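Local coordinates for protein histidinol-phosphatase (Bordetella pertussis, PDB 3FVV) that probably removes the phosphate from L-histidinol phosphate to give L-histidinol, as a magnesium-dependent hydrolase of the HAD superfamily in histidine biosynthesis, at residues 207-212 / 216-221; 91-96 / 127-132; 108-113 / 171-176. All coordinates share one frame; numbering follows the deposited sequence.

Interaction 1. Residues 207-212 / 216-221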
ATOM      1  N   PRO A 207     -17.193   6.479  -2.704  1.00 17.43           N
ATOM      2  CA  PRO A 207     -18.213   7.122  -3.570  1.00 18.04           C
ATOM      3  C   PRO A 207     -17.600   7.980  -4.675  1.00 18.04           C
ATOM      4  O   PRO A 207     -18.062   7.967  -5.811  1.00 18.94           O
ATOM      5  CB  PRO A 207     -19.024   7.962  -2.585  1.00 17.88           C
ATOM      6  CG  PRO A 207     -18.919   7.203  -1.297  1.00 18.89           C
ATOM      7  CD  PRO A 207     -17.513   6.631  -1.274  1.00 17.67           C
ATOM      8  N   GLY A 208     -16.537   8.697  -4.363  1.00 18.52           N
ATOM      9  CA  GLY A 208     -15.897   9.505  -5.391  1.00 18.48           C
ATOM     10  C   GLY A 208     -15.398   8.683  -6.551  1.00 18.63           C
ATOM     11  O   GLY A 208     -15.654   9.022  -7.708  1.00 18.06           O
ATOM     12  N   LEU A 209     -14.686   7.592  -6.251  1.00 18.02           N
ATOM     13  CA  LEU A 209     -14.132   6.791  -7.320  1.00 18.68           C
ATOM     14  C   LEU A 209     -15.225   5.994  -8.042  1.00 18.78           C
ATOM     15  O   LEU A 209     -15.126   5.765  -9.245  1.00 18.88           O
ATOM     16  CB  LEU A 209     -13.024   5.882  -6.813  1.00 17.17           C
ATOM     17  CG  LEU A 209     -12.341   4.996  -7.882  1.00 18.24           C
ATOM     18  CD1 LEU A 209     -11.612   5.860  -8.910  1.00 15.03           C
ATOM     19  CD2 LEU A 209     -11.345   3.990  -7.232  1.00 14.71           C
ATOM     20  N   ARG A 210     -16.249   5.550  -7.309  1.00 19.69           N
ATOM     21  CA  ARG A 210     -17.346   4.802  -7.938  1.00 20.81           C
ATOM     22  C   ARG A 210     -17.995   5.659  -9.027  1.00 21.96           C
ATOM     23  O   ARG A 210     -18.298   5.172 -10.103  1.00 20.29           O
ATOM     24  CB  ARG A 210     -18.393   4.363  -6.924  1.00 20.84           C
ATOM     25  CG  ARG A 210     -19.427   3.382  -7.506  1.00 22.78           C
ATOM     26  CD  ARG A 210     -20.408   2.921  -6.431  1.00 24.58           C
ATOM     27  NE  ARG A 210     -19.762   2.302  -5.282  1.00 27.26           N
ATOM     28  CZ  ARG A 210     -19.433   1.005  -5.176  1.00 30.70           C
ATOM     29  NH1 ARG A 210     -19.665   0.154  -6.163  1.00 29.40           N
ATOM     30  NH2 ARG A 210     -18.805   0.554  -4.075  1.00 31.18           N
ATOM     31  N   GLU A 211     -18.165   6.950  -8.742  1.00 23.58           N
ATOM     32  CA  GLU A 211     -18.748   7.893  -9.709  1.00 25.29           C
ATOM     33  C   GLU A 211     -17.878   8.020 -10.961  1.00 25.41           C
ATOM     34  O   GLU A 211     -18.361   7.924 -12.086  1.00 25.38           O
ATOM     35  CB  GLU A 211     -18.858   9.237  -9.016  1.00 26.19           C
ATOM     36  CG  GLU A 211     -19.207  10.417  -9.892  1.00 30.94           C
ATOM     37  CD  GLU A 211     -19.784  11.583  -9.075  1.00 34.64           C
ATOM     38  OE1 GLU A 211     -19.595  11.619  -7.827  1.00 38.45           O
ATOM     39  OE2 GLU A 211     -20.447  12.456  -9.685  1.00 41.14           O
ATOM     40  N   ILE A 212     -16.580   8.184 -10.749  1.00 25.56           N
ATOM     41  CA  ILE A 212     -15.624   8.242 -11.844  1.00 26.24           C
ATOM     42  C   ILE A 212     -15.590   6.951 -12.656  1.00 27.24           C
ATOM     43  O   ILE A 212     -15.547   7.013 -13.894  1.00 27.42           O
ATOM     44  CB  ILE A 212     -14.205   8.523 -11.308  1.00 26.75           C
ATOM     45  CG1 ILE A 212     -14.150   9.965 -10.792  1.00 23.57           C
ATOM     46  CG2 ILE A 212     -13.154   8.243 -12.398  1.00 26.79           C
ATOM     47  CD1 ILE A 212     -13.070  10.197  -9.795  1.00 22.60           C
ATOM     48  N   ARG A 216     -16.739   6.584 -16.591  1.00 29.53           N
ATOM     49  CA  ARG A 216     -15.829   6.166 -17.645  1.00 28.92           C
ATOM     50  C   ARG A 216     -15.990   4.720 -18.067  1.00 28.56           C
ATOM     51  O   ARG A 216     -15.195   4.228 -18.835  1.00 28.54           O
ATOM     52  CB  ARG A 216     -14.387   6.394 -17.221  1.00 29.27           C
ATOM     53  CG  ARG A 216     -14.147   7.751 -16.665  1.00 29.63           C
ATOM     54  CD  ARG A 216     -12.666   8.034 -16.486  1.00 30.25           C
ATOM     55  NE  ARG A 216     -12.525   9.320 -15.816  1.00 31.10           N
ATOM     56  CZ  ARG A 216     -11.384   9.912 -15.462  1.00 30.83           C
ATOM     57  NH1 ARG A 216     -10.182   9.379 -15.704  1.00 29.30           N
ATOM     58  NH2 ARG A 216     -11.461  11.088 -14.870  1.00 30.99           N
ATOM     59  N   GLY A 217     -16.996   4.019 -17.570  1.00 28.39           N
ATOM     60  CA  GLY A 217     -17.129   2.593 -17.911  1.00 28.72           C
ATOM     61  C   GLY A 217     -16.088   1.623 -17.327  1.00 28.62           C
ATOM     62  O   GLY A 217     -15.971   0.500 -17.808  1.00 27.95           O
ATOM     63  N   TRP A 218     -15.345   2.043 -16.296  1.00 28.65           N
ATOM     64  CA  TRP A 218     -14.297   1.201 -15.668  1.00 27.74           C
ATOM     65  C   TRP A 218     -14.958   0.108 -14.868  1.00 27.46           C
ATOM     66  O   TRP A 218     -15.926   0.374 -14.148  1.00 28.23           O
ATOM     67  CB  TRP A 218     -13.436   2.026 -14.695  1.00 27.89           C
ATOM     68  CG  TRP A 218     -12.542   3.036 -15.300  1.00 27.31           C
ATOM     69  CD1 TRP A 218     -12.237   3.176 -16.610  1.00 28.37           C
ATOM     70  CD2 TRP A 218     -11.786   4.036 -14.600  1.00 27.08           C
ATOM     71  NE1 TRP A 218     -11.342   4.204 -16.773  1.00 27.05           N
ATOM     72  CE2 TRP A 218     -11.051   4.741 -15.545  1.00 28.06           C
ATOM     73  CE3 TRP A 218     -11.665   4.399 -13.256  1.00 27.80           C
ATOM     74  CZ2 TRP A 218     -10.193   5.808 -15.193  1.00 29.69           C
ATOM     75  CZ3 TRP A 218     -10.837   5.447 -12.910  1.00 27.16           C
ATOM     76  CH2 TRP A 218     -10.124   6.153 -13.875  1.00 28.93           C
ATOM     77  N   GLN A 219     -14.418  -1.108 -14.948  1.00 26.24           N
ATOM     78  CA  GLN A 219     -14.886  -2.237 -14.156  1.00 26.03           C
ATOM     79  C   GLN A 219     -14.884  -1.839 -12.649  1.00 24.62           C
ATOM     80  O   GLN A 219     -14.020  -1.072 -12.230  1.00 24.39           O
ATOM     81  CB  GLN A 219     -13.972  -3.427 -14.481  1.00 27.26           C
ATOM     82  CG  GLN A 219     -14.009  -4.649 -13.657  1.00 29.34           C
ATOM     83  CD  GLN A 219     -15.235  -5.421 -13.910  1.00 31.91           C
ATOM     84  OE1 GLN A 219     -16.312  -5.012 -13.516  1.00 38.61           O
ATOM     85  NE2 GLN A 219     -15.107  -6.519 -14.615  1.00 35.72           N
ATOM     86  N   VAL A 220     -15.882  -2.308 -11.889  1.00 22.94           N
ATOM     87  CA  VAL A 220     -16.024  -2.063 -10.432  1.00 22.73           C
ATOM     88  C   VAL A 220     -16.154  -3.408  -9.797  1.00 22.06           C
ATOM     89  O   VAL A 220     -16.842  -4.243 -10.327  1.00 23.76           O
ATOM     90  CB  VAL A 220     -17.273  -1.236 -10.080  1.00 22.49           C
ATOM     91  CG1 VAL A 220     -17.505  -1.177  -8.578  1.00 21.32           C
ATOM     92  CG2 VAL A 220     -17.159   0.167 -10.648  1.00 21.88           C
ATOM     93  N   ILE A 221     -15.455  -3.659  -8.709  1.00 20.51           N
ATOM     94  CA  ILE A 221     -15.614  -4.899  -8.019  1.00 19.80           C
ATOM     95  C   ILE A 221     -15.687  -4.605  -6.546  1.00 19.68           C
ATOM     96  O   ILE A 221     -14.848  -3.908  -6.009  1.00 20.34           O
ATOM     97  CB  ILE A 221     -14.440  -5.863  -8.262  1.00 20.20           C
ATOM     98  CG1 ILE A 221     -14.208  -6.079  -9.757  1.00 20.49           C
ATOM     99  CG2 ILE A 221     -14.674  -7.220  -7.500  1.00 19.90           C
ATOM    100  CD1 ILE A 221     -13.031  -7.033  -9.979  1.00 21.77           C
TER
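Ile-212 meets both Arg-216 and Trp-218 through one methyl. Its CG2 lies over one face of the Arg-216 guanidinium, offset toward the rim and 3.6 Å from Arg-216 NE, and its other near neighbour is Trp-218 CZ3 at 3.7 Å, approached obliquely. With chi1 at -70°, Ile-212 keeps CG1 beside its own backbone N while CG2 stands opposite that N, and the side chain lies side by side with those of Arg-216 and Trp-218, pointing the same way as each. The Arg-216 chain is extended from CG to NE and passes the rim of the indole, with CD over one face of the ring. Its NH1 forms a salt bridge with Glu-195 of helix 191-196. Leu-209 reaches the same ring differently, crossing it at about a right angle and bringing CD1 to the edge, 4.1 Å from Trp-218 CZ3. At the other end Arg-210 starts out pointing away from the strand, but a bend at chi3 (-57°) returns its tip, so that NH1 lies 3.5 Å from Val-220 CG1; NH2 is held by a salt bridge to Asp-222. The backbones are joined by the last-turn helical bond from Arg-216 N to Ile-212 O, 3.0 Å long. Gly-217 then takes a positive phi and ends the helix in a Schellman motif, and the chain reverses into strand 219-221. Together strand 199-203, helix 207-216 and strand 219-221 form a beta-alpha-beta unit with the two strands parallel. Leu-209 of the helix and Trp-218 of the following loop both pack on strand 199-203, at Ala-202 and Pro-200 respectively, and on Leu-194 of helix 191-196.

Interaction 2. Residues 91-96 / 127-132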
ATOM      1  N   PRO A  91      -5.897 -12.534   9.652  1.00 15.90           N
ATOM      2  CA  PRO A  91      -7.312 -12.849   9.718  1.00 17.01           C
ATOM      3  C   PRO A  91      -8.188 -11.937   8.866  1.00 18.12           C
ATOM      4  O   PRO A  91      -9.369 -12.170   8.814  1.00 18.99           O
ATOM      5  CB  PRO A  91      -7.672 -12.625  11.186  1.00 17.03           C
ATOM      6  CG  PRO A  91      -6.352 -12.658  11.931  1.00 17.25           C
ATOM      7  CD  PRO A  91      -5.355 -12.092  10.952  1.00 16.54           C
ATOM      8  N   SER A  92      -7.661 -10.870   8.280  1.00 16.59           N
ATOM      9  CA  SER A  92      -8.455 -10.045   7.404  1.00 16.46           C
ATOM     10  C   SER A  92      -8.273 -10.443   5.932  1.00 16.28           C
ATOM     11  O   SER A  92      -8.813  -9.788   5.053  1.00 15.51           O
ATOM     12  CB  SER A  92      -8.021  -8.572   7.593  1.00 16.65           C
ATOM     13  OG  SER A  92      -6.814  -8.284   6.864  1.00 16.53           O
ATOM     14  N   LEU A  93      -7.417 -11.445   5.665  1.00 15.82           N
ATOM     15  CA  LEU A  93      -7.250 -11.951   4.342  1.00 16.29           C
ATOM     16  C   LEU A  93      -8.521 -12.691   3.909  1.00 15.61           C
ATOM     17  O   LEU A  93      -9.007 -13.545   4.643  1.00 16.56           O
ATOM     18  CB  LEU A  93      -6.077 -12.907   4.282  1.00 16.79           C
ATOM     19  CG  LEU A  93      -4.831 -12.376   3.618  1.00 20.77           C
ATOM     20  CD1 LEU A  93      -4.398 -11.109   4.252  1.00 24.71           C
ATOM     21  CD2 LEU A  93      -3.777 -13.478   3.709  1.00 27.25           C
ATOM     22  N   THR A  94      -9.085 -12.344   2.762  1.00 14.06           N
ATOM     23  CA  THR A  94     -10.316 -13.011   2.274  1.00 12.69           C
ATOM     24  C   THR A  94      -9.963 -13.794   1.022  1.00 13.28           C
ATOM     25  O   THR A  94      -9.039 -13.407   0.260  1.00 10.76           O
ATOM     26  CB  THR A  94     -11.378 -12.034   1.872  1.00 12.88           C
ATOM     27  OG1 THR A  94     -10.904 -11.167   0.787  1.00 11.87           O
ATOM     28  CG2 THR A  94     -11.838 -11.210   3.092  1.00 12.62           C
ATOM     29  N   VAL A  95     -10.715 -14.858   0.802  1.00 12.19           N
ATOM     30  CA  VAL A  95     -10.577 -15.662  -0.376  1.00 13.06           C
ATOM     31  C   VAL A  95     -10.794 -14.843  -1.655  1.00 12.21           C
ATOM     32  O   VAL A  95     -10.069 -15.071  -2.634  1.00 12.50           O
ATOM     33  CB  VAL A  95     -11.455 -16.973  -0.348  1.00 14.09           C
ATOM     34  CG1 VAL A  95     -12.897 -16.649  -0.522  1.00 13.22           C
ATOM     35  CG2 VAL A  95     -10.963 -17.933  -1.464  1.00 15.93           C
ATOM     36  N   GLN A  96     -11.729 -13.893  -1.653  1.00 11.01           N
ATOM     37  CA  GLN A  96     -11.917 -13.005  -2.794  1.00 11.77           C
ATOM     38  C   GLN A  96     -10.663 -12.209  -3.156  1.00 11.30           C
ATOM     39  O   GLN A  96     -10.326 -12.130  -4.314  1.00 10.78           O
ATOM     40  CB  GLN A  96     -13.087 -12.003  -2.625  1.00 12.40           C
ATOM     41  CG  GLN A  96     -14.454 -12.639  -2.751  1.00 13.55           C
ATOM     42  CD  GLN A  96     -14.676 -13.645  -1.661  1.00 22.91           C
ATOM     43  OE1 GLN A  96     -14.446 -13.320  -0.473  1.00 17.73           O
ATOM     44  NE2 GLN A  96     -15.048 -14.907  -2.041  1.00 22.51           N
ATOM     45  N   ARG A 127       4.311 -10.794   0.190  1.00 11.66           N
ATOM     46  CA  ARG A 127       4.616 -12.206   0.289  1.00 11.78           C
ATOM     47  C   ARG A 127       3.388 -13.069   0.665  1.00 12.21           C
ATOM     48  O   ARG A 127       3.215 -14.189   0.136  1.00 10.84           O
ATOM     49  CB  ARG A 127       5.726 -12.406   1.317  1.00 11.65           C
ATOM     50  CG  ARG A 127       6.090 -13.841   1.627  1.00 12.74           C
ATOM     51  CD  ARG A 127       7.163 -13.802   2.670  1.00 12.44           C
ATOM     52  NE  ARG A 127       7.361 -15.058   3.376  1.00 10.45           N
ATOM     53  CZ  ARG A 127       8.382 -15.899   3.193  1.00 11.05           C
ATOM     54  NH1 ARG A 127       9.333 -15.669   2.265  1.00 12.02           N
ATOM     55  NH2 ARG A 127       8.453 -16.983   3.948  1.00 11.15           N
ATOM     56  N   ALA A 128       2.543 -12.593   1.572  1.00 11.33           N
ATOM     57  CA  ALA A 128       1.340 -13.380   1.929  1.00 10.97           C
ATOM     58  C   ALA A 128       0.413 -13.620   0.740  1.00 10.67           C
ATOM     59  O   ALA A 128      -0.316 -14.609   0.717  1.00  9.39           O
ATOM     60  CB  ALA A 128       0.565 -12.742   3.100  1.00 12.05           C
ATOM     61  N   PHE A 129       0.475 -12.747  -0.266  1.00  9.60           N
ATOM     62  CA  PHE A 129      -0.336 -12.916  -1.460  1.00 10.40           C
ATOM     63  C   PHE A 129       0.367 -13.670  -2.574  1.00 11.15           C
ATOM     64  O   PHE A 129      -0.218 -13.876  -3.608  1.00 10.70           O
ATOM     65  CB  PHE A 129      -0.771 -11.545  -1.957  1.00 10.20           C
ATOM     66  CG  PHE A 129      -1.981 -10.995  -1.256  1.00 12.19           C
ATOM     67  CD1 PHE A 129      -3.224 -11.449  -1.577  1.00 15.60           C
ATOM     68  CD2 PHE A 129      -1.862 -10.026  -0.263  1.00 15.25           C
ATOM     69  CE1 PHE A 129      -4.344 -10.934  -0.930  1.00 17.61           C
ATOM     70  CE2 PHE A 129      -2.944  -9.522   0.396  1.00 13.27           C
ATOM     71  CZ  PHE A 129      -4.205  -9.957   0.050  1.00 14.21           C
ATOM     72  N   GLY A 130       1.633 -14.056  -2.369  1.00  9.73           N
ATOM     73  CA  GLY A 130       2.439 -14.656  -3.437  1.00 10.75           C
ATOM     74  C   GLY A 130       2.965 -13.679  -4.466  1.00 11.44           C
ATOM     75  O   GLY A 130       3.307 -14.062  -5.567  1.00 12.46           O
ATOM     76  N   VAL A 131       2.951 -12.398  -4.138  1.00 11.58           N
ATOM     77  CA  VAL A 131       3.318 -11.369  -5.063  1.00 10.84           C
ATOM     78  C   VAL A 131       4.793 -11.094  -4.783  1.00 11.67           C
ATOM     79  O   VAL A 131       5.174 -10.884  -3.620  1.00 11.18           O
ATOM     80  CB  VAL A 131       2.455 -10.120  -4.849  1.00 10.64           C
ATOM     81  CG1 VAL A 131       3.087  -8.924  -5.591  1.00 12.51           C
ATOM     82  CG2 VAL A 131       0.999 -10.401  -5.343  1.00 10.48           C
ATOM     83  N   GLN A 132       5.602 -11.061  -5.840  1.00 12.47           N
ATOM     84  CA  GLN A 132       7.063 -11.055  -5.705  1.00 12.91           C
ATOM     85  C   GLN A 132       7.598  -9.661  -5.823  1.00 12.68           C
ATOM     86  O   GLN A 132       8.762  -9.458  -5.529  1.00 14.77           O
ATOM     87  CB  GLN A 132       7.738 -11.923  -6.777  1.00 12.96           C
ATOM     88  CG  GLN A 132       7.256 -13.372  -6.828  1.00 15.53           C
ATOM     89  CD  GLN A 132       7.466 -14.086  -5.487  1.00 21.46           C
ATOM     90  OE1 GLN A 132       8.557 -14.050  -4.936  1.00 19.69           O
ATOM     91  NE2 GLN A 132       6.398 -14.681  -4.934  1.00 19.45           N
TER
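Leu-93 carries this contact from one side, Ala-128 and Phe-129 from the other, in the Rossmann-like core of a HAD-family hydrolase. Residues 91-94 lead from the helical region 20-89, consistent with the inserted cap of SerB-type enzymes, into core helix 95-106. The Leu-93 side chain points across the gap and ends against two partners: CD2 lies 4.4 Å from the CB of Ala-128, and CG lies 4.4 Å from CZ of Phe-129. Both are loose apolar approaches, and the leucine meets the ring obliquely. Its chi1 of -106° is far from a staggered value, while the Phe-129 ring, whose CB bond is not aimed at the leucine, swings its far end, CZ, into the meeting point. Further out, Leu-93 also touches Leu-16, on the loop that follows strand 5-9. Phe-129 is buried against Ala-97, Val-98 and Val-101 of helix 95-106, so the same ring joins that helix to the end of helix 119-128. Helix ends flank the contact on both sides. On one side Thr-94 is the N-cap of helix 95-106, its OG1 accepting a bond from the backbone N of Ala-97, and Ser-92 OG bonds to the carbonyl of Ile-89. On the other, helix 119-128 is terminated by a Schellman motif in which Gly-130 adopts a positive phi; its N returns to Arg-127 O at 3.0 Å. Just beyond, Gln-132 folds back, and its NE2 makes a weak hydrogen bond of 3.2 Å to Gly-130 O.

Interaction 3. Residues 108-113 / 171-176; sequences GDLCAL and MGLALG
Leu-110 at the start of strand 110-115 and Leu-173 in the loop after helix 158-170 are the closest backbone positions, yet their CA atoms stand 10.9 Å apart, so side chains alone bridge the gap. The two leucines reach toward each other tip to tip, Leu-110 CD2 lying 4.0 Å from Leu-173 CD1. Leu-110 CB already points at the loop, and chi1 of 175°, with CG opposite the backbone N, carries CD2 on toward Leu-173. The same CD2 is approached by the thioether end of Met-171, whose CE lies 4.4 Å away, so one methyl serves both partners. In this Rossmann-like HAD core, strand 110-115 runs parallel to its neighbours 5-9 and 133-142, and helix 158-170 covers this face: Leu-110 is buried under Trp-167 and Leu-168, with Met-171 and Leu-173 extending that cover past the helix end. Gly-172 makes the turn between them, with a positive phi (84°) that closes a Schellman motif. On the strand side Gly-108 ends helix 95-106 in the same way, and the next residue, Asp-109, uses OD2 to bond His-104 ND1 and to form a salt bridge with Arg-5.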
ATOM      1  N   GLY A 108       0.114 -16.004 -15.790  1.00 12.22           N
ATOM      2  CA  GLY A 108       1.452 -15.602 -16.162  1.00 13.40           C
ATOM      3  C   GLY A 108       1.688 -14.098 -16.029  1.00 12.82           C
ATOM      4  O   GLY A 108       2.678 -13.611 -16.488  1.00 13.01           O
ATOM      5  N   ASP A 109       0.767 -13.345 -15.458  1.00 12.42           N
ATOM      6  CA  ASP A 109       0.906 -11.892 -15.435  1.00 12.56           C
ATOM      7  C   ASP A 109       2.109 -11.528 -14.566  1.00 12.94           C
ATOM      8  O   ASP A 109       2.463 -12.282 -13.653  1.00 15.08           O
ATOM      9  CB  ASP A 109      -0.381 -11.215 -14.961  1.00 13.11           C
ATOM     10  CG  ASP A 109      -1.569 -11.435 -15.944  1.00 17.07           C
ATOM     11  OD1 ASP A 109      -1.281 -11.961 -17.075  1.00 14.31           O
ATOM     12  OD2 ASP A 109      -2.753 -11.066 -15.592  1.00 16.14           O
ATOM     13  N   LEU A 110       2.781 -10.427 -14.888  1.00 13.02           N
ATOM     14  CA  LEU A 110       3.765  -9.830 -13.977  1.00 13.75           C
ATOM     15  C   LEU A 110       2.986  -9.056 -12.897  1.00 13.06           C
ATOM     16  O   LEU A 110       2.320  -8.118 -13.224  1.00 14.16           O
ATOM     17  CB  LEU A 110       4.711  -8.890 -14.725  1.00 13.83           C
ATOM     18  CG  LEU A 110       5.714  -8.124 -13.853  1.00 16.67           C
ATOM     19  CD1 LEU A 110       6.549  -9.133 -13.044  1.00 14.75           C
ATOM     20  CD2 LEU A 110       6.584  -7.116 -14.697  1.00 16.04           C
ATOM     21  N   CYS A 111       3.085  -9.446 -11.638  1.00 13.15           N
ATOM     22  CA  CYS A 111       2.241  -8.891 -10.548  1.00 14.00           C
ATOM     23  C   CYS A 111       3.069  -8.135  -9.492  1.00 13.93           C
ATOM     24  O   CYS A 111       4.119  -8.590  -9.081  1.00 13.95           O
ATOM     25  CB  CYS A 111       1.473 -10.002  -9.832  1.00 13.59           C
ATOM     26  SG  CYS A 111       0.356 -10.874 -10.931  1.00 17.98           S
ATOM     27  N   ALA A 112       2.533  -6.980  -9.059  1.00 14.37           N
ATOM     28  CA  ALA A 112       3.164  -6.099  -8.092  1.00 12.49           C
ATOM     29  C   ALA A 112       2.076  -5.483  -7.215  1.00 13.03           C
ATOM     30  O   ALA A 112       0.950  -5.134  -7.691  1.00 14.45           O
ATOM     31  CB  ALA A 112       3.941  -4.961  -8.807  1.00 12.58           C
ATOM     32  N   LEU A 113       2.437  -5.327  -5.947  1.00 11.72           N
ATOM     33  CA  LEU A 113       1.683  -4.559  -4.987  1.00 13.11           C
ATOM     34  C   LEU A 113       2.231  -3.122  -4.977  1.00 12.81           C
ATOM     35  O   LEU A 113       3.454  -2.914  -4.824  1.00 11.36           O
ATOM     36  CB  LEU A 113       1.763  -5.237  -3.616  1.00 12.18           C
ATOM     37  CG  LEU A 113       0.829  -4.853  -2.474  1.00 15.89           C
ATOM     38  CD1 LEU A 113      -0.621  -5.228  -2.703  1.00 17.20           C
ATOM     39  CD2 LEU A 113       1.313  -5.517  -1.143  1.00 14.25           C
ATOM     40  N   MET A 171      13.853  -3.556 -14.670  1.00 22.32           N
ATOM     41  CA  MET A 171      13.788  -4.937 -15.173  1.00 21.81           C
ATOM     42  C   MET A 171      13.986  -4.958 -16.687  1.00 21.02           C
ATOM     43  O   MET A 171      13.941  -6.023 -17.321  1.00 21.58           O
ATOM     44  CB  MET A 171      12.447  -5.541 -14.792  1.00 20.89           C
ATOM     45  CG  MET A 171      12.271  -5.790 -13.284  1.00 23.48           C
ATOM     46  SD  MET A 171      10.575  -6.449 -12.901  1.00 19.41           S
ATOM     47  CE  MET A 171      10.749  -8.013 -13.776  1.00 21.61           C
ATOM     48  N   GLY A 172      14.140  -3.781 -17.295  1.00 19.61           N
ATOM     49  CA  GLY A 172      14.347  -3.719 -18.748  1.00 18.77           C
ATOM     50  C   GLY A 172      13.041  -3.768 -19.492  1.00 17.84           C
ATOM     51  O   GLY A 172      12.972  -4.239 -20.589  1.00 16.78           O
ATOM     52  N   LEU A 173      11.990  -3.271 -18.881  1.00 17.78           N
ATOM     53  CA  LEU A 173      10.639  -3.358 -19.445  1.00 18.23           C
ATOM     54  C   LEU A 173       9.970  -1.982 -19.384  1.00 18.33           C
ATOM     55  O   LEU A 173      10.463  -1.101 -18.718  1.00 16.95           O
ATOM     56  CB  LEU A 173       9.778  -4.289 -18.591  1.00 18.85           C
ATOM     57  CG  LEU A 173      10.128  -5.768 -18.551  1.00 19.44           C
ATOM     58  CD1 LEU A 173       9.493  -6.374 -17.313  1.00 19.12           C
ATOM     59  CD2 LEU A 173       9.620  -6.397 -19.813  1.00 21.25           C
ATOM     60  N   ALA A 174       8.801  -1.870 -20.006  1.00 18.97           N
ATOM     61  CA  ALA A 174       7.971  -0.659 -19.965  1.00 19.57           C
ATOM     62  C   ALA A 174       6.484  -1.038 -20.152  1.00 20.40           C
ATOM     63  O   ALA A 174       6.154  -2.117 -20.682  1.00 20.34           O
ATOM     64  CB  ALA A 174       8.380   0.257 -21.022  1.00 17.97           C
ATOM     65  N   LEU A 175       5.621  -0.091 -19.834  1.00 20.74           N
ATOM     66  CA  LEU A 175       4.187  -0.324 -19.698  1.00 22.12           C
ATOM     67  C   LEU A 175       3.561  -0.760 -21.022  1.00 22.57           C
ATOM     68  O   LEU A 175       2.600  -1.574 -21.087  1.00 21.29           O
ATOM     69  CB  LEU A 175       3.560   0.993 -19.205  1.00 22.75           C
ATOM     70  CG  LEU A 175       2.343   1.099 -18.291  1.00 23.64           C
ATOM     71  CD1 LEU A 175       2.400   0.086 -17.133  1.00 22.80           C
ATOM     72  CD2 LEU A 175       2.271   2.605 -17.838  1.00 19.79           C
ATOM     73  N   GLY A 176       4.097  -0.197 -22.102  1.00 22.00           N
ATOM     74  CA  GLY A 176       3.656  -0.584 -23.451  1.00 21.44           C
ATOM     75  C   GLY A 176       4.259  -1.870 -23.968  1.00 21.07           C
ATOM     76  O   GLY A 176       3.910  -2.304 -25.045  1.00 21.77           O
TER

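In the fold
Interactions 2 and 3 alternate along the chain and touch: Val-131 CG1 of interaction 2 packs 3.7 Å from Cys-111 O of interaction 3, although their centres are 20 Å apart. Three consecutive elements, helix 95-106, strand 110-115 and helix 119-128, carry segments 91-96, 108-113 and 127-132. Interaction 1 comes later in sequence, its centre 24 Å from each of the others. Its nearest atoms are about 7 Å from interaction 2 and about 12 Å from interaction 3, with which it shares the central sheet through strand 219-221. In HAD enzymes the catalytic site lies at the C-terminal end of the strand equivalent to 5-9; strand 110-115 runs parallel to it, and Leu-110 sits at the opposite, N-terminal end.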